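Local coordinates for protein glycerol dehydratase (Clostridium butyricum, PDB 1R9D) that probably dehydrates glycerol without coenzyme B12, as a glycyl-radical lyase of the pyruvate formate lyase-like family, at residues Tyr339-Glu350 / Glu423-Cys433. Residues are numbered along the deposited sequence; the frame is centred on the assembly and turned at random.
Sequences YQNLIVGGQNSE and EDARDYGIIGC
Arg-426 lies along the loop Gln-347 to Glu-350. Its CB lies 3.6 Å from Asn-348 O and its CD near the carbonyl oxygens of both Asn-348 and Ser-349. The chain is extended from CG to NE (chi2 175°, chi3 172°), which carries NH1 to Ser-349 O at 3.0 Å. That bond is nearly straight (160°) and the oxygen sits at the guanidinium edge, near its plane, although NH1 is tilted from the carbonyl plane.

At the other end, the side chain of Asn-341, in strand 341-344, meets Ile-430 and Gly-432 atom by atom. CB lies 3.3 Å from Ile-430 O, CG passes Ile-430 CG2, and ND2 donates to Gly-432 O (3.1 Å), which lies in the plane of the amide. Because a carbonyl oxygen can only accept, this bond identifies ND2 and settles the amide's flip. OD1 accepts from Ser-377 OG and lies within hydrogen-bonding distance of a water that also sits 2.8 Å from Ile-430 O; with more acceptors than protons around it, the water cannot serve them all at once. Two residues on, Ile-343 CD1 meets Ile-430 CG1 at 3.8 Å, and Tyr-406 of strand 404-407 touches both isoleucines. Gly-432 CA approaches Tyr-339 O to 3.3 Å in a CA-H...O contact, and Cys-433 SG lies obliquely by the Tyr-339 ring, 3.7 Å from CD2.

Strands 341-344 and 429-431 run nearly antiparallel, yet side chains and water bridge them without a direct backbone hydrogen bond. Because bound glycerol lies beside Gly-432, the Asn-341 bond probably helps position backbone next to the substrate pocket.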
loop_
_atom_site.group_PDB
_atom_site.type_symbol
_atom_site.label_atom_id
_atom_site.label_comp_id
_atom_site.label_asym_id
_atom_site.label_seq_id
_atom_site.Cartn_x
_atom_site.Cartn_y
_atom_site.Cartn_z
ATOM N N TYR A 339 23.870 -20.924 -1.004
ATOM C CA TYR A 339 24.667 -20.025 -0.157
ATOM C C TYR A 339 24.261 -19.950 1.318
ATOM O O TYR A 339 24.153 -18.860 1.879
ATOM C CB TYR A 339 24.641 -18.606 -0.736
ATOM C CG TYR A 339 24.959 -18.515 -2.212
ATOM C CD1 TYR A 339 23.943 -18.543 -3.168
ATOM C CD2 TYR A 339 26.279 -18.404 -2.656
ATOM C CE1 TYR A 339 24.229 -18.460 -4.526
ATOM C CE2 TYR A 339 26.576 -18.324 -4.014
ATOM C CZ TYR A 339 25.552 -18.352 -4.942
ATOM O OH TYR A 339 25.846 -18.276 -6.286
ATOM N N GLN A 340 24.055 -21.098 1.953
ATOM C CA GLN A 340 23.667 -21.124 3.361
ATOM C C GLN A 340 24.930 -21.112 4.221
ATOM O O GLN A 340 25.500 -22.164 4.533
ATOM C CB GLN A 340 22.832 -22.378 3.632
ATOM C CG GLN A 340 21.622 -22.475 2.711
ATOM C CD GLN A 340 21.050 -23.876 2.631
ATOM O OE1 GLN A 340 19.937 -24.136 3.093
ATOM N NE2 GLN A 340 21.814 -24.790 2.043
ATOM N N ASN A 341 25.367 -19.917 4.611
ATOM C CA ASN A 341 26.584 -19.793 5.393
ATOM C C ASN A 341 26.403 -20.132 6.864
ATOM O O ASN A 341 25.492 -19.633 7.532
ATOM C CB ASN A 341 27.165 -18.376 5.247
ATOM C CG ASN A 341 28.663 -18.331 5.516
ATOM O OD1 ASN A 341 29.112 -18.589 6.627
ATOM N ND2 ASN A 341 29.442 -18.021 4.485
ATOM N N LEU A 342 27.281 -20.996 7.358
ATOM C CA LEU A 342 27.271 -21.421 8.754
ATOM C C LEU A 342 28.687 -21.153 9.252
ATOM O O LEU A 342 29.652 -21.644 8.677
ATOM C CB LEU A 342 26.921 -22.913 8.848
ATOM C CG LEU A 342 26.736 -23.527 10.240
ATOM C CD1 LEU A 342 25.858 -24.783 10.137
ATOM C CD2 LEU A 342 28.095 -23.859 10.844
ATOM N N ILE A 343 28.809 -20.371 10.320
ATOM C CA ILE A 343 30.124 -20.010 10.836
ATOM C C ILE A 343 30.365 -20.476 12.272
ATOM O O ILE A 343 29.431 -20.569 13.069
ATOM C CB ILE A 343 30.297 -18.465 10.737
ATOM C CG1 ILE A 343 31.761 -18.062 10.919
ATOM C CG2 ILE A 343 29.435 -17.782 11.781
ATOM C CD1 ILE A 343 32.067 -16.703 10.312
ATOM N N VAL A 344 31.616 -20.794 12.597
ATOM C CA VAL A 344 31.945 -21.218 13.948
ATOM C C VAL A 344 33.176 -20.488 14.474
ATOM O O VAL A 344 33.974 -19.949 13.699
ATOM C CB VAL A 344 32.166 -22.759 14.046
ATOM C CG1 VAL A 344 30.896 -23.483 13.612
ATOM C CG2 VAL A 344 33.357 -23.194 13.203
ATOM N N GLY A 345 33.311 -20.461 15.794
ATOM C CA GLY A 345 34.438 -19.789 16.417
ATOM C C GLY A 345 34.189 -18.302 16.582
ATOM O O GLY A 345 33.080 -17.820 16.340
ATOM N N GLY A 346 35.224 -17.569 16.981
ATOM C CA GLY A 346 35.081 -16.138 17.167
ATOM C C GLY A 346 34.977 -15.768 18.635
ATOM O O GLY A 346 35.287 -16.574 19.504
ATOM N N GLN A 347 34.542 -14.547 18.916
ATOM C CA GLN A 347 34.413 -14.094 20.295
ATOM C C GLN A 347 32.955 -13.850 20.651
ATOM O O GLN A 347 32.090 -13.846 19.770
ATOM C CB GLN A 347 35.242 -12.816 20.503
ATOM C CG GLN A 347 34.925 -11.687 19.535
ATOM C CD GLN A 347 35.964 -10.569 19.565
ATOM O OE1 GLN A 347 36.090 -9.846 20.554
ATOM N NE2 GLN A 347 36.713 -10.428 18.475
ATOM N N ASN A 348 32.675 -13.676 21.941
ATOM C CA ASN A 348 31.308 -13.405 22.374
ATOM C C ASN A 348 31.140 -11.904 22.598
ATOM O O ASN A 348 32.052 -11.126 22.308
ATOM C CB ASN A 348 30.952 -14.175 23.655
ATOM C CG ASN A 348 31.854 -13.830 24.829
ATOM O OD1 ASN A 348 32.365 -12.719 24.933
ATOM N ND2 ASN A 348 32.032 -14.790 25.736
ATOM N N SER A 349 29.984 -11.505 23.120
ATOM C CA SER A 349 29.697 -10.091 23.347
ATOM C C SER A 349 30.639 -9.357 24.293
ATOM O O SER A 349 30.794 -8.138 24.188
ATOM C CB SER A 349 28.254 -9.923 23.823
ATOM O OG SER A 349 27.361 -10.103 22.733
ATOM N N GLU A 350 31.271 -10.077 25.213
ATOM C CA GLU A 350 32.185 -9.419 26.136
ATOM C C GLU A 350 33.635 -9.476 25.660
ATOM O O GLU A 350 34.558 -9.131 26.397
ATOM C CB GLU A 350 32.036 -10.012 27.544
ATOM C CG GLU A 350 32.279 -11.501 27.653
ATOM C CD GLU A 350 31.614 -12.102 28.884
ATOM O OE1 GLU A 350 31.709 -11.488 29.973
ATOM O OE2 GLU A 350 31.002 -13.189 28.764
ATOM N N GLU A 423 28.406 -4.675 21.202
ATOM C CA GLU A 423 27.927 -5.994 21.606
ATOM C C GLU A 423 27.366 -6.753 20.402
ATOM O O GLU A 423 27.692 -7.923 20.189
ATOM C CB GLU A 423 26.844 -5.864 22.681
ATOM C CG GLU A 423 26.688 -7.105 23.546
ATOM C CD GLU A 423 25.424 -7.095 24.401
ATOM O OE1 GLU A 423 25.061 -6.020 24.929
ATOM O OE2 GLU A 423 24.803 -8.174 24.553
ATOM N N ASP A 424 26.520 -6.088 19.617
ATOM C CA ASP A 424 25.925 -6.716 18.439
ATOM C C ASP A 424 26.977 -7.035 17.377
ATOM O O ASP A 424 26.945 -8.102 16.771
ATOM C CB ASP A 424 24.838 -5.818 17.831
ATOM C CG ASP A 424 23.521 -5.885 18.596
ATOM O OD1 ASP A 424 23.330 -6.831 19.388
ATOM O OD2 ASP A 424 22.664 -4.997 18.387
ATOM N N ALA A 425 27.909 -6.112 17.150
ATOM C CA ALA A 425 28.958 -6.329 16.154
ATOM C C ALA A 425 29.810 -7.551 16.506
ATOM O O ALA A 425 30.210 -8.308 15.623
ATOM C CB ALA A 425 29.848 -5.086 16.034
ATOM N N ARG A 426 30.080 -7.743 17.794
ATOM C CA ARG A 426 30.880 -8.874 18.248
ATOM C C ARG A 426 30.188 -10.212 18.012
ATOM O O ARG A 426 30.843 -11.252 17.955
ATOM C CB ARG A 426 31.207 -8.741 19.740
ATOM C CG ARG A 426 32.339 -7.777 20.034
ATOM C CD ARG A 426 32.541 -7.591 21.527
ATOM N NE ARG A 426 33.743 -6.805 21.808
ATOM C CZ ARG A 426 33.995 -6.226 22.975
ATOM N NH1 ARG A 426 33.128 -6.341 23.969
ATOM N NH2 ARG A 426 35.116 -5.533 23.146
ATOM N N ASP A 427 28.868 -10.182 17.861
ATOM C CA ASP A 427 28.099 -11.407 17.658
ATOM C C ASP A 427 27.721 -11.626 16.190
ATOM O O ASP A 427 26.742 -12.301 15.887
ATOM C CB ASP A 427 26.835 -11.353 18.528
ATOM C CG ASP A 427 26.162 -12.705 18.676
ATOM O OD1 ASP A 427 26.868 -13.696 18.965
ATOM O OD2 ASP A 427 24.923 -12.773 18.513
ATOM N N TYR A 428 28.511 -11.075 15.277
ATOM C CA TYR A 428 28.211 -11.204 13.859
ATOM C C TYR A 428 28.363 -12.606 13.289
ATOM O O TYR A 428 29.100 -13.442 13.811
ATOM C CB TYR A 428 29.086 -10.240 13.038
ATOM C CG TYR A 428 30.480 -10.748 12.722
ATOM C CD1 TYR A 428 30.721 -11.536 11.589
ATOM C CD2 TYR A 428 31.558 -10.449 13.555
ATOM C CE1 TYR A 428 31.998 -12.006 11.298
ATOM C CE2 TYR A 428 32.839 -10.918 13.271
ATOM C CZ TYR A 428 33.051 -11.693 12.141
ATOM O OH TYR A 428 34.321 -12.133 11.848
ATOM N N GLY A 429 27.640 -12.838 12.200
ATOM C CA GLY A 429 27.707 -14.093 11.483
ATOM C C GLY A 429 27.795 -13.664 10.034
ATOM O O GLY A 429 27.640 -12.476 9.746
ATOM N N ILE A 430 28.044 -14.597 9.123
ATOM C CA ILE A 430 28.131 -14.253 7.713
ATOM C C ILE A 430 26.902 -14.695 6.919
ATOM O O ILE A 430 26.368 -15.785 7.135
ATOM C CB ILE A 430 29.387 -14.881 7.069
ATOM C CG1 ILE A 430 30.648 -14.270 7.696
ATOM C CG2 ILE A 430 29.374 -14.651 5.557
ATOM C CD1 ILE A 430 30.769 -12.768 7.491
ATOM N N ILE A 431 26.463 -13.835 6.010
ATOM C CA ILE A 431 25.322 -14.117 5.143
ATOM C C ILE A 431 25.840 -14.467 3.749
ATOM O O ILE A 431 26.720 -13.790 3.231
ATOM C CB ILE A 431 24.398 -12.886 5.000
ATOM C CG1 ILE A 431 23.863 -12.473 6.372
ATOM C CG2 ILE A 431 23.253 -13.193 4.029
ATOM C CD1 ILE A 431 23.174 -13.603 7.134
ATOM N N GLY A 432 25.301 -15.528 3.155
ATOM C CA GLY A 432 25.702 -15.917 1.812
ATOM C C GLY A 432 27.180 -16.193 1.579
ATOM O O GLY A 432 27.707 -17.211 2.021
ATOM N N CYS A 433 27.847 -15.287 0.871
ATOM C CA CYS A 433 29.266 -15.452 0.570
ATOM C C CYS A 433 30.217 -14.806 1.576
ATOM O O CYS A 433 31.063 -15.485 2.154
ATOM C CB CYS A 433 29.574 -14.891 -0.815
ATOM S SG CYS A 433 28.820 -15.800 -2.186
HETATM O O HOH W 1 27.675 -17.490 8.934
HETATM O O HOH W 2 24.891 -9.372 20.867
#